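Local coordinates for protein Cfl (Pectobacterium brasiliense, PDB 7A9J) that is a coronafacic acid ligase of the ATP-dependent AMP-binding enzyme family, and probably activates carboxylic acids by adenylation on the way to amide formation, at residues S76-N81 and L102-S107; L232-L237 and L257-V262; V364-N369 and G376-R381. The protein carries 1 engineered substitution. One frame throughout, in Å; residues are numbered along the deposited sequence.

Contact 1. Residues S76-N81 and L102-S107; sequences SIHMGN and LSLKLS
Leu102 packs against His78 at the C-terminal ends of two adjacent strands of a five-stranded parallel sheet; strands 74-78 and 98-101 are joined through helix 83-95 as a beta-alpha-beta crossover. One backbone bond spans the segments: Leu102 N donates to Ile77 O over 2.8 Å, with an N-H...O angle of 156°. Ile77 also pairs with Val100, and the Leu102 bond continues that ladder just past the end of edge strand 98-101. The chain then curls into a type I beta turn from Ser103 to Leu106, in which Ser103 OG accepts from Lys105 N to form an ST turn, before Ser107 caps helix 108-117.

Apolar packing is shared between two leucines. Leu102 directs its side chain at the strand: its CB rests 3.7 Å from His78 CD2, and its CD1 reaches Ser76 CB at 3.7 Å and also touches His78 CB. The Leu102 and His78 side chains cross at about a right angle, with Leu114 and Val111 of helix 108-117 packed against them. Farther along, Leu104 lays CD2 against the backbone of Met79, 3.7 Å from Met79 O, while its CD1 touches Gly80 CA.

Polar contacts centre on the imidazole. With CG anti to the backbone N (chi1 -176°), the His78 ring lies beside the turn, its edge facing Leu102 O, which sits in the ring plane 3.4 Å from CD2. The hydroxyl of Tyr123 is hydrogen-bonded to ND1, and a water to NE2; both nitrogens are engaged, which should restrict rotation of the ring. That water, 2.9 Å from His78 NE2, donates to Ser103 O at 3.0 Å and to Leu106 O at 2.8 Å, tying the ring to both ends of the turn.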
ATOM      1  N   SER A  76      -5.132 -20.017  -6.676  1.00 33.22           N
ATOM      2  CA  SER A  76      -4.337 -19.358  -5.631  1.00 32.25           C
ATOM      3  C   SER A  76      -2.926 -19.125  -6.153  1.00 36.68           C
ATOM      4  O   SER A  76      -2.338 -20.014  -6.763  1.00 31.26           O
ATOM      5  CB  SER A  76      -4.291 -20.218  -4.372  1.00 34.92           C
ATOM      6  OG  SER A  76      -5.527 -20.159  -3.704  1.00 37.92           O
ATOM      7  N   ILE A  77      -2.391 -17.925  -5.929  1.00 30.63           N
ATOM      8  CA  ILE A  77      -1.094 -17.536  -6.461  1.00 31.58           C
ATOM      9  C   ILE A  77      -0.225 -17.145  -5.280  1.00 32.34           C
ATOM     10  O   ILE A  77      -0.643 -16.359  -4.412  1.00 31.30           O
ATOM     11  CB  ILE A  77      -1.208 -16.365  -7.459  1.00 29.47           C
ATOM     12  CG1 ILE A  77      -2.118 -16.760  -8.627  1.00 35.55           C
ATOM     13  CG2 ILE A  77       0.171 -16.064  -8.024  1.00 31.76           C
ATOM     14  CD1 ILE A  77      -2.288 -15.658  -9.664  1.00 38.41           C
ATOM     15  N   HIS A  78       0.982 -17.649  -5.267  1.00 30.18           N
ATOM     16  CA  HIS A  78       1.719 -17.577  -4.000  1.00 32.57           C
ATOM     17  C   HIS A  78       3.203 -17.502  -4.378  1.00 40.86           C
ATOM     18  O   HIS A  78       3.896 -18.504  -4.401  1.00 33.35           O
ATOM     19  CB  HIS A  78       1.370 -18.796  -3.146  1.00 34.64           C
ATOM     20  CG  HIS A  78       1.968 -18.817  -1.765  1.00 33.03           C
ATOM     21  ND1 HIS A  78       2.484 -19.983  -1.217  1.00 35.62           N
ATOM     22  CD2 HIS A  78       2.019 -17.882  -0.774  1.00 32.01           C
ATOM     23  CE1 HIS A  78       2.884 -19.746   0.020  1.00 37.96           C
ATOM     24  NE2 HIS A  78       2.576 -18.496   0.331  1.00 34.09           N
ATOM     25  N   MET A  79       3.683 -16.293  -4.707  1.00 31.26           N
ATOM     26  CA  MET A  79       5.065 -16.173  -5.165  1.00 32.38           C
ATOM     27  C   MET A  79       5.615 -14.757  -4.970  1.00 32.73           C
ATOM     28  O   MET A  79       4.864 -13.775  -4.810  1.00 31.53           O
ATOM     29  CB  MET A  79       5.198 -16.608  -6.623  1.00 43.78           C
ATOM     30  CG  MET A  79       4.550 -15.786  -7.622  1.00 42.36           C
ATOM     31  SD  MET A  79       4.868 -16.406  -9.375  1.00 37.14           S
ATOM     32  CE  MET A  79       4.344 -18.131  -9.322  1.00 45.21           C
ATOM     33  N   GLY A  80       6.950 -14.701  -4.868  1.00 30.26           N
ATOM     34  CA  GLY A  80       7.669 -13.442  -4.748  1.00 35.62           C
ATOM     35  C   GLY A  80       7.732 -12.728  -6.090  1.00 32.48           C
ATOM     36  O   GLY A  80       7.127 -13.150  -7.073  1.00 34.13           O
ATOM     37  N   ASN A  81       8.390 -11.560  -6.111  1.00 28.56           N
ATOM     38  CA  ASN A  81       8.327 -10.733  -7.315  1.00 27.81           C
ATOM     39  C   ASN A  81       9.118 -11.403  -8.455  1.00 29.73           C
ATOM     40  O   ASN A  81      10.314 -11.635  -8.316  1.00 34.09           O
ATOM     41  CB  ASN A  81       8.942  -9.380  -7.044  1.00 28.89           C
ATOM     42  CG  ASN A  81       8.164  -8.615  -5.989  1.00 33.98           C
ATOM     43  OD1 ASN A  81       7.062  -9.018  -5.587  1.00 32.01           O
ATOM     44  ND2 ASN A  81       8.845  -7.622  -5.384  1.00 34.76           N
ATOM     45  N   LEU A 102      -1.971 -14.834  -2.520  1.00 32.28           N
ATOM     46  CA  LEU A 102      -1.715 -15.242  -1.134  1.00 32.78           C
ATOM     47  C   LEU A 102      -0.498 -14.491  -0.620  1.00 30.79           C
ATOM     48  O   LEU A 102       0.627 -14.759  -1.046  1.00 34.22           O
ATOM     49  CB  LEU A 102      -1.477 -16.745  -1.001  1.00 33.96           C
ATOM     50  CG  LEU A 102      -2.604 -17.589  -1.570  1.00 36.87           C
ATOM     51  CD1 LEU A 102      -2.223 -19.098  -1.546  1.00 38.47           C
ATOM     52  CD2 LEU A 102      -3.877 -17.286  -0.823  1.00 43.03           C
ATOM     53  N   SER A 103      -0.734 -13.599   0.347  1.00 32.76           N
ATOM     54  CA  SER A 103       0.297 -12.695   0.804  1.00 34.98           C
ATOM     55  C   SER A 103       1.478 -13.479   1.372  1.00 33.90           C
ATOM     56  O   SER A 103       1.319 -14.549   1.963  1.00 35.12           O
ATOM     57  CB  SER A 103      -0.308 -11.755   1.895  1.00 34.66           C
ATOM     58  OG  SER A 103       0.659 -11.381   2.847  1.00 38.56           O
ATOM     59  N   LEU A 104       2.691 -12.976   1.135  1.00 32.12           N
ATOM     60  CA  LEU A 104       3.873 -13.641   1.647  1.00 34.03           C
ATOM     61  C   LEU A 104       4.005 -13.532   3.161  1.00 38.63           C
ATOM     62  O   LEU A 104       4.867 -14.205   3.729  1.00 40.55           O
ATOM     63  CB  LEU A 104       5.138 -13.082   0.982  1.00 38.61           C
ATOM     64  CG  LEU A 104       5.113 -12.967  -0.557  1.00 42.62           C
ATOM     65  CD1 LEU A 104       6.509 -12.601  -1.107  1.00 42.33           C
ATOM     66  CD2 LEU A 104       4.580 -14.266  -1.196  1.00 40.53           C
ATOM     67  N   LYS A 105       3.187 -12.699   3.823  1.00 39.11           N
ATOM     68  CA  LYS A 105       3.204 -12.600   5.265  1.00 38.76           C
ATOM     69  C   LYS A 105       2.394 -13.702   5.923  1.00 44.42           C
ATOM     70  O   LYS A 105       2.541 -13.888   7.113  1.00 44.52           O
ATOM     71  CB  LYS A 105       2.678 -11.221   5.718  1.00 41.90           C
ATOM     72  CG  LYS A 105       3.327 -10.073   4.889  1.00 55.15           C
ATOM     73  CD  LYS A 105       3.680  -8.841   5.727  1.00 68.67           C
ATOM     74  CE  LYS A 105       4.434  -7.820   4.869  1.00 71.90           C
ATOM     75  NZ  LYS A 105       5.645  -8.411   4.201  1.00 74.43           N
ATOM     76  N   LEU A 106       1.592 -14.456   5.169  1.00 38.15           N
ATOM     77  CA  LEU A 106       0.787 -15.526   5.729  1.00 41.90           C
ATOM     78  C   LEU A 106       1.625 -16.717   6.180  1.00 41.84           C
ATOM     79  O   LEU A 106       2.518 -17.178   5.461  1.00 44.28           O
ATOM     80  CB  LEU A 106      -0.241 -16.001   4.717  1.00 39.80           C
ATOM     81  CG  LEU A 106      -1.221 -14.961   4.176  1.00 40.80           C
ATOM     82  CD1 LEU A 106      -1.973 -15.589   3.029  1.00 43.85           C
ATOM     83  CD2 LEU A 106      -2.148 -14.510   5.264  1.00 46.40           C
ATOM     84  N   SER A 107       1.311 -17.228   7.373  1.00 41.34           N
ATOM     85  CA  SER A 107       1.827 -18.522   7.814  1.00 41.35           C
ATOM     86  C   SER A 107       1.286 -19.658   6.929  1.00 36.12           C
ATOM     87  O   SER A 107       0.343 -19.488   6.148  1.00 39.56           O
ATOM     88  CB  SER A 107       1.438 -18.794   9.262  1.00 49.93           C
ATOM     89  OG  SER A 107       0.058 -19.139   9.346  1.00 44.99           O
TER
HETATM   90  O   HOH W   1       2.953 -16.959   2.705  1.00 39.02           O

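Contact 2. Residues L232-L237 and L257-V262; sequences LSLVDL and LLLSEV. With PO4 (phosphate ion), chain C.
Leu232 reaches across to Leu257 and Leu259 with the two methyl groups at its tip. From CB, CG stands anti to the backbone N (chi1 167°), and with chi2 near 60° both methyls come up against the second segment. CD1 lies 3.4 Å from the backbone atom Leu257 O, 3.6 Å from Leu259 CD1, and more loosely beside Leu257 CD2. The other branch, CD2, meets Leu259 CD1 at 3.7 Å, so the Leu259 methyl sits against both prongs of Leu232, the two side chains crossing at about a right angle. Leu234 adds its CD2 to the same Leu259 methyl. A separate apolar patch forms where Leu237 CD2 meets Leu258 CD2 at 4.0 Å.

One water accepts from Ser233 N at 2.8 Å and donates to Leu257 O at 2.7 Å; a second accepts from Leu259 N and donates to Ser233 O. Just past the direct backbone bond between Leu257 and Ile231, the diverging chains are thus joined through water. Ser260 N-caps helix 261-265, where Glu261 N donates to O3 of a phosphate, probably from the crystallisation liquor, that Lys128 and Arg129 also bind.

Segment 232-237 leads into helix 240-251, and its Val235 packs on Trp241 of the pocket for the bound indenone carboxylic acid. Strand 230-233 runs between strands 255-257 and 278-281. Helix 267-274 packs on Leu232, Leu234, Leu257 and Leu259, while Leu85 and Phe83 of helix 83-95 meet the Leu237-Leu258 patch.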
ATOM      1  N   LEU A 232       8.746   1.486  -9.904  1.00 25.17           N
ATOM      2  CA  LEU A 232       9.101   0.509  -8.901  1.00 27.42           C
ATOM      3  C   LEU A 232       8.053   0.553  -7.803  1.00 28.00           C
ATOM      4  O   LEU A 232       7.709   1.640  -7.303  1.00 26.54           O
ATOM      5  CB  LEU A 232      10.470   0.808  -8.290  1.00 25.94           C
ATOM      6  CG  LEU A 232      10.862   0.078  -7.036  1.00 26.78           C
ATOM      7  CD1 LEU A 232      10.901  -1.422  -7.321  1.00 26.92           C
ATOM      8  CD2 LEU A 232      12.248   0.626  -6.492  1.00 29.41           C
ATOM      9  N   SER A 233       7.564  -0.610  -7.409  1.00 25.91           N
ATOM     10  CA  SER A 233       6.763  -0.666  -6.174  1.00 28.81           C
ATOM     11  C   SER A 233       7.493  -1.525  -5.155  1.00 27.91           C
ATOM     12  O   SER A 233       7.788  -2.701  -5.427  1.00 30.65           O
ATOM     13  CB  SER A 233       5.355  -1.227  -6.426  1.00 30.22           C
ATOM     14  OG  SER A 233       4.684  -1.343  -5.151  1.00 31.37           O
ATOM     15  N   LEU A 234       7.763  -0.943  -3.960  1.00 25.31           N
ATOM     16  CA  LEU A 234       8.455  -1.696  -2.935  1.00 26.04           C
ATOM     17  C   LEU A 234       7.516  -2.660  -2.205  1.00 28.22           C
ATOM     18  O   LEU A 234       7.999  -3.548  -1.486  1.00 32.43           O
ATOM     19  CB  LEU A 234       9.090  -0.733  -1.920  1.00 31.91           C
ATOM     20  CG  LEU A 234      10.163   0.119  -2.618  1.00 29.85           C
ATOM     21  CD1 LEU A 234      10.642   1.186  -1.659  1.00 31.53           C
ATOM     22  CD2 LEU A 234      11.359  -0.749  -3.037  1.00 31.76           C
ATOM     23  N   VAL A 235       6.212  -2.536  -2.410  1.00 29.01           N
ATOM     24  CA  VAL A 235       5.276  -3.464  -1.786  1.00 27.11           C
ATOM     25  C   VAL A 235       5.252  -4.726  -2.666  1.00 25.58           C
ATOM     26  O   VAL A 235       5.281  -4.592  -3.874  1.00 28.34           O
ATOM     27  CB  VAL A 235       3.905  -2.806  -1.743  1.00 29.15           C
ATOM     28  CG1 VAL A 235       2.864  -3.836  -1.378  1.00 30.86           C
ATOM     29  CG2 VAL A 235       3.943  -1.605  -0.677  1.00 29.57           C
ATOM     30  N   ASP A 236       5.235  -5.912  -2.062  1.00 29.38           N
ATOM     31  CA  ASP A 236       5.225  -7.142  -2.857  1.00 29.09           C
ATOM     32  C   ASP A 236       4.171  -7.121  -3.949  1.00 27.43           C
ATOM     33  O   ASP A 236       3.025  -6.695  -3.748  1.00 27.42           O
ATOM     34  CB  ASP A 236       4.962  -8.391  -1.986  1.00 31.00           C
ATOM     35  CG  ASP A 236       5.968  -8.601  -0.866  1.00 37.39           C
ATOM     36  OD1 ASP A 236       7.133  -8.161  -0.956  1.00 42.55           O
ATOM     37  OD2 ASP A 236       5.581  -9.271   0.106  1.00 41.14           O
ATOM     38  N   LEU A 237       4.549  -7.706  -5.113  1.00 26.71           N
ATOM     39  CA  LEU A 237       3.635  -7.767  -6.247  1.00 24.81           C
ATOM     40  C   LEU A 237       2.441  -8.681  -5.985  1.00 24.58           C
ATOM     41  O   LEU A 237       1.438  -8.599  -6.690  1.00 27.51           O
ATOM     42  CB  LEU A 237       4.426  -8.250  -7.505  1.00 25.48           C
ATOM     43  CG  LEU A 237       3.628  -8.406  -8.804  1.00 24.89           C
ATOM     44  CD1 LEU A 237       2.882  -7.129  -9.198  1.00 27.31           C
ATOM     45  CD2 LEU A 237       4.702  -8.852  -9.876  1.00 27.84           C
ATOM     46  N   LEU A 257       9.978  -2.199 -12.707  1.00 28.71           N
ATOM     47  CA  LEU A 257      11.174  -2.760 -12.084  1.00 26.95           C
ATOM     48  C   LEU A 257      10.749  -3.649 -10.945  1.00 31.67           C
ATOM     49  O   LEU A 257      10.039  -3.183 -10.048  1.00 30.36           O
ATOM     50  CB  LEU A 257      12.083  -1.645 -11.561  1.00 30.08           C
ATOM     51  CG  LEU A 257      13.276  -2.097 -10.702  1.00 28.62           C
ATOM     52  CD1 LEU A 257      14.319  -2.917 -11.532  1.00 33.26           C
ATOM     53  CD2 LEU A 257      13.929  -0.789 -10.100  1.00 36.54           C
ATOM     54  N   LEU A 258      11.156  -4.926 -10.991  1.00 30.64           N
ATOM     55  CA  LEU A 258      10.885  -5.868  -9.915  1.00 31.60           C
ATOM     56  C   LEU A 258      12.134  -6.158  -9.098  1.00 31.33           C
ATOM     57  O   LEU A 258      13.184  -6.507  -9.637  1.00 37.41           O
ATOM     58  CB  LEU A 258      10.321  -7.186 -10.452  1.00 30.86           C
ATOM     59  CG  LEU A 258       8.948  -7.039 -11.111  1.00 31.13           C
ATOM     60  CD1 LEU A 258       8.491  -8.480 -11.534  1.00 30.24           C
ATOM     61  CD2 LEU A 258       7.890  -6.449 -10.172  1.00 31.98           C
ATOM     62  N   LEU A 259      12.000  -6.023  -7.766  1.00 31.14           N
ATOM     63  CA  LEU A 259      13.089  -6.316  -6.841  1.00 31.63           C
ATOM     64  C   LEU A 259      12.784  -7.509  -5.940  1.00 33.67           C
ATOM     65  O   LEU A 259      11.658  -7.684  -5.468  1.00 41.10           O
ATOM     66  CB  LEU A 259      13.326  -5.094  -5.949  1.00 32.75           C
ATOM     67  CG  LEU A 259      13.611  -3.805  -6.718  1.00 31.48           C
ATOM     68  CD1 LEU A 259      13.860  -2.659  -5.687  1.00 30.39           C
ATOM     69  CD2 LEU A 259      14.833  -4.023  -7.632  1.00 35.65           C
ATOM     70  N   SER A 260      13.832  -8.230  -5.593  1.00 35.64           N
ATOM     71  CA  SER A 260      13.786  -9.329  -4.651  1.00 39.39           C
ATOM     72  C   SER A 260      13.896  -8.786  -3.229  1.00 43.02           C
ATOM     73  O   SER A 260      14.227  -7.628  -3.021  1.00 39.48           O
ATOM     74  CB  SER A 260      14.916 -10.287  -4.934  1.00 43.10           C
ATOM     75  OG  SER A 260      16.135  -9.756  -4.441  1.00 43.82           O
ATOM     76  N   GLU A 261      13.635  -9.657  -2.249  1.00 38.07           N
ATOM     77  CA  GLU A 261      13.804  -9.279  -0.846  1.00 42.81           C
ATOM     78  C   GLU A 261      15.233  -8.794  -0.579  1.00 43.01           C
ATOM     79  O   GLU A 261      15.437  -7.738   0.046  1.00 46.52           O
ATOM     80  CB  GLU A 261      13.442 -10.474   0.045  1.00 47.06           C
ATOM     81  CG  GLU A 261      13.294 -10.075   1.528  1.00 71.66           C
ATOM     82  CD  GLU A 261      12.564 -11.114   2.378  1.00 79.55           C
ATOM     83  OE1 GLU A 261      12.772 -12.331   2.163  1.00 83.06           O
ATOM     84  OE2 GLU A 261      11.782 -10.703   3.271  1.00 81.41           O
ATOM     85  N   VAL A 262      16.225  -9.499  -1.118  1.00 44.28           N
ATOM     86  CA  VAL A 262      17.603  -9.097  -0.881  1.00 48.41           C
ATOM     87  C   VAL A 262      17.872  -7.743  -1.514  1.00 46.44           C
ATOM     88  O   VAL A 262      18.574  -6.892  -0.935  1.00 47.43           O
ATOM     89  CB  VAL A 262      18.560 -10.174  -1.404  1.00 45.26           C
ATOM     90  CG1 VAL A 262      19.953  -9.578  -1.559  1.00 51.90           C
ATOM     91  CG2 VAL A 262      18.596 -11.279  -0.391  1.00 54.98           C
TER
HETATM   92  P   PO4 C 602      12.393 -13.329  -2.631  1.00 48.93           P
HETATM   93  O1  PO4 C 602      11.685 -13.564  -1.278  1.00 51.82           O
HETATM   94  O2  PO4 C 602      13.852 -13.726  -2.568  1.00 63.92           O
HETATM   95  O3  PO4 C 602      12.301 -11.867  -2.947  1.00 50.31           O
HETATM   96  O4  PO4 C 602      11.763 -14.097  -3.741  1.00 51.86           O
HETATM   97  O   HOH W   2       7.735  -3.127  -8.654  1.00 28.08           O
HETATM   98  O   HOH W   3       9.466  -4.857  -6.857  1.00 30.94           O

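Contact 3. Residues V364-N369 and G376-R381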
ATOM      1  N   VAL A 364     -14.410   9.707  -7.474  1.00 29.80           N
ATOM      2  CA  VAL A 364     -14.521   9.409  -6.053  1.00 30.02           C
ATOM      3  C   VAL A 364     -15.459  10.433  -5.406  1.00 32.06           C
ATOM      4  O   VAL A 364     -15.364  11.647  -5.666  1.00 32.43           O
ATOM      5  CB  VAL A 364     -13.123   9.416  -5.396  1.00 30.16           C
ATOM      6  CG1 VAL A 364     -13.197   9.260  -3.865  1.00 28.91           C
ATOM      7  CG2 VAL A 364     -12.260   8.271  -5.974  1.00 28.41           C
ATOM      8  N   GLU A 365     -16.421   9.940  -4.626  1.00 31.27           N
ATOM      9  CA  GLU A 365     -17.339  10.803  -3.887  1.00 34.19           C
ATOM     10  C   GLU A 365     -16.985  10.763  -2.419  1.00 34.40           C
ATOM     11  O   GLU A 365     -16.696   9.692  -1.889  1.00 35.30           O
ATOM     12  CB  GLU A 365     -18.789  10.336  -4.054  1.00 36.47           C
ATOM     13  CG  GLU A 365     -19.203  10.028  -5.511  1.00 44.93           C
ATOM     14  CD  GLU A 365     -20.482   9.211  -5.526  1.00 45.24           C
ATOM     15  OE1 GLU A 365     -21.552   9.813  -5.245  1.00 64.61           O
ATOM     16  OE2 GLU A 365     -20.414   7.981  -5.732  1.00 57.39           O
ATOM     17  N   ILE A 366     -17.044  11.915  -1.745  1.00 35.99           N
ATOM     18  CA  ILE A 366     -16.764  11.875  -0.315  1.00 35.62           C
ATOM     19  C   ILE A 366     -17.900  12.554   0.399  1.00 40.66           C
ATOM     20  O   ILE A 366     -18.610  13.389  -0.177  1.00 39.85           O
ATOM     21  CB  ILE A 366     -15.415  12.526   0.082  1.00 36.21           C
ATOM     22  CG1 ILE A 366     -15.407  14.012  -0.217  1.00 39.21           C
ATOM     23  CG2 ILE A 366     -14.187  11.807  -0.602  1.00 34.81           C
ATOM     24  CD1 ILE A 366     -14.620  14.731   0.784  1.00 51.50           C
ATOM     25  N   LYS A 367     -18.101  12.149   1.652  1.00 36.78           N
ATOM     26  CA  LYS A 367     -18.994  12.843   2.547  1.00 40.38           C
ATOM     27  C   LYS A 367     -18.272  12.986   3.875  1.00 39.34           C
ATOM     28  O   LYS A 367     -17.555  12.079   4.312  1.00 42.19           O
ATOM     29  CB  LYS A 367     -20.337  12.093   2.701  1.00 45.06           C
ATOM     30  CG  LYS A 367     -21.145  12.451   3.928  1.00 58.94           C
ATOM     31  CD  LYS A 367     -22.582  11.933   3.810  1.00 65.05           C
ATOM     32  CE  LYS A 367     -22.605  10.491   3.294  1.00 63.45           C
ATOM     33  NZ  LYS A 367     -23.997   9.941   3.328  1.00 72.13           N
ATOM     34  N   ILE A 368     -18.426  14.134   4.499  1.00 39.39           N
ATOM     35  CA  ILE A 368     -17.819  14.385   5.792  1.00 35.70           C
ATOM     36  C   ILE A 368     -18.950  14.479   6.786  1.00 42.67           C
ATOM     37  O   ILE A 368     -19.860  15.308   6.650  1.00 41.69           O
ATOM     38  CB  ILE A 368     -16.949  15.646   5.774  1.00 43.33           C
ATOM     39  CG1 ILE A 368     -15.825  15.442   4.739  1.00 41.57           C
ATOM     40  CG2 ILE A 368     -16.397  15.917   7.153  1.00 41.17           C
ATOM     41  CD1 ILE A 368     -15.144  16.690   4.311  1.00 49.99           C
ATOM     42  N   ASN A 369     -18.918  13.593   7.760  1.00 38.78           N
ATOM     43  CA  ASN A 369     -20.061  13.425   8.641  1.00 40.74           C
ATOM     44  C   ASN A 369     -20.347  14.726   9.364  1.00 54.20           C
ATOM     45  O   ASN A 369     -19.428  15.343   9.895  1.00 53.85           O
ATOM     46  CB  ASN A 369     -19.738  12.291   9.601  1.00 52.34           C
ATOM     47  CG  ASN A 369     -20.866  11.342   9.733  1.00 73.58           C
ATOM     48  OD1 ASN A 369     -20.921  10.301   9.069  1.00 74.26           O
ATOM     49  ND2 ASN A 369     -21.811  11.710  10.563  1.00 56.74           N
ATOM     50  N   GLY A 376     -15.116  16.266  10.447  1.00 43.95           N
ATOM     51  CA  GLY A 376     -15.912  15.087  10.739  1.00 45.09           C
ATOM     52  C   GLY A 376     -15.311  13.854  10.110  1.00 39.53           C
ATOM     53  O   GLY A 376     -14.293  13.916   9.421  1.00 38.86           O
ATOM     54  N   GLU A 377     -15.956  12.718  10.364  1.00 41.51           N
ATOM     55  CA  GLU A 377     -15.482  11.470   9.763  1.00 40.58           C
ATOM     56  C   GLU A 377     -15.591  11.463   8.238  1.00 38.51           C
ATOM     57  O   GLU A 377     -16.632  11.805   7.672  1.00 39.54           O
ATOM     58  CB  GLU A 377     -16.255  10.274  10.341  1.00 45.33           C
ATOM     59  CG  GLU A 377     -15.668   8.971   9.793  1.00 46.76           C
ATOM     60  CD  GLU A 377     -16.265   7.704  10.405  1.00 60.27           C
ATOM     61  OE1 GLU A 377     -17.321   7.792  11.084  1.00 54.66           O
ATOM     62  OE2 GLU A 377     -15.663   6.626  10.175  1.00 52.37           O
ATOM     63  N   LEU A 378     -14.510  11.045   7.584  1.00 32.97           N
ATOM     64  CA  LEU A 378     -14.457  10.894   6.133  1.00 32.86           C
ATOM     65  C   LEU A 378     -15.164   9.604   5.731  1.00 38.08           C
ATOM     66  O   LEU A 378     -14.788   8.516   6.195  1.00 36.15           O
ATOM     67  CB  LEU A 378     -13.015  10.860   5.653  1.00 32.32           C
ATOM     68  CG  LEU A 378     -12.792  10.532   4.209  1.00 34.10           C
ATOM     69  CD1 LEU A 378     -13.492  11.580   3.377  1.00 37.38           C
ATOM     70  CD2 LEU A 378     -11.263  10.506   3.994  1.00 37.18           C
ATOM     71  N   LEU A 379     -16.185   9.748   4.888  1.00 36.42           N
ATOM     72  CA  LEU A 379     -16.892   8.655   4.236  1.00 37.45           C
ATOM     73  C   LEU A 379     -16.611   8.694   2.738  1.00 36.34           C
ATOM     74  O   LEU A 379     -16.540   9.768   2.141  1.00 37.67           O
ATOM     75  CB  LEU A 379     -18.402   8.780   4.472  1.00 34.86           C
ATOM     76  CG  LEU A 379     -18.903   9.078   5.889  1.00 54.17           C
ATOM     77  CD1 LEU A 379     -20.420   9.025   5.971  1.00 55.30           C
ATOM     78  CD2 LEU A 379     -18.282   8.083   6.798  1.00 45.72           C
ATOM     79  N   ILE A 380     -16.460   7.528   2.111  1.00 33.72           N
ATOM     80  CA  ILE A 380     -15.992   7.495   0.726  1.00 34.46           C
ATOM     81  C   ILE A 380     -16.840   6.520  -0.076  1.00 33.84           C
ATOM     82  O   ILE A 380     -17.135   5.415   0.386  1.00 39.93           O
ATOM     83  CB  ILE A 380     -14.497   7.114   0.596  1.00 34.48           C
ATOM     84  CG1 ILE A 380     -13.626   8.109   1.378  1.00 35.62           C
ATOM     85  CG2 ILE A 380     -14.065   7.082  -0.926  1.00 32.87           C
ATOM     86  CD1 ILE A 380     -12.237   7.570   1.597  1.00 31.84           C
ATOM     87  N   ARG A 381     -17.219   6.929  -1.285  1.00 34.76           N
ATOM     88  CA  ARG A 381     -17.724   6.006  -2.283  1.00 36.21           C
ATOM     89  C   ARG A 381     -16.801   6.035  -3.509  1.00 33.77           C
ATOM     90  O   ARG A 381     -16.445   7.113  -4.004  1.00 34.34           O
ATOM     91  CB  ARG A 381     -19.169   6.367  -2.648  1.00 41.40           C
ATOM     92  CG  ARG A 381     -19.889   5.298  -3.439  1.00 49.02           C
ATOM     93  CD  ARG A 381     -21.415   5.448  -3.151  1.00 57.90           C
ATOM     94  NE  ARG A 381     -21.894   6.764  -3.567  1.00 53.28           N
ATOM     95  CZ  ARG A 381     -23.096   7.256  -3.279  1.00 63.64           C
ATOM     96  NH1 ARG A 381     -23.951   6.534  -2.570  1.00 56.36           N
ATOM     97  NH2 ARG A 381     -23.441   8.471  -3.709  1.00 60.23           N
TER
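Glu365 holds CG anti to its carbonyl carbon (chi1 -47°) and Arg381 holds CG anti to its amide nitrogen (chi1 -167°); the arginine then bends at chi3, and the two charged ends meet above one face of a beta hairpin. The salt bridge is side-on: Arg381 NH2 donates to Glu365 OE1 at 2.8 Å and Arg381 NE to Glu365 OE2 at 2.9 Å. OE1 is met on its syn side, though the donor is tilted out of the carboxylate plane, and OE1 itself lies in the guanidinium plane, whereas NE approaches OE2 from above the carboxylate, the two flat groups being turned 37° apart. The remaining nitrogen, NH1, is bonded to Asp401 O.

Strands 365-368 and 376-381 form the antiparallel ladder beneath, and strand 376-381 pairs on its other side with strands 404-406 and 408-412, joining strand 365-368 to them. Glu365 with Arg381 and Lys367 with Leu379 are hydrogen-bonded pairs, each with two N-H...O bonds. Ile366 with Ile380 and Ile368 with Leu378 are non-hydrogen-bonded pairs; Ile366 CA comes within 3.2 Å of Leu379 O in a CA-H...O contact.

These isoleucines and Leu378 occupy the opposite face from the salt bridge. Ile366 CB touches Leu378 CD1 at 3.9 Å, and strands 408-412 and 342-346 pack against this side. On the charged face, Lys367 makes a cation-pi contact with Trp403. Near the loop that joins the strands, Asn369 N donates to Glu377 O at 2.9 Å, and Asn369 OD1 lies 3.4 Å from Leu379 CD1.

How the contacts relate
Contacts 1 and 2 are buried and adjoin each other, their centres about 13 Å apart, although they belong to different sheets. Asn81 joins them, its ND2 bonding to Leu259 O and its OD1 to Leu237 N, and helix 83-95 packs on both. Contact 3 is only partly buried and stands about 33 Å from contact 1, centre to centre, across the chain's centre. Where parallel strands end, leucine packing and bridging waters join the chains, with one direct backbone bond in contact 1 and only water links between backbones in contact 2. The hairpin of contact 3 has a continuous backbone ladder, with charged side chains gathered on one face, beside Leu379, and isoleucines and Leu378 on the other.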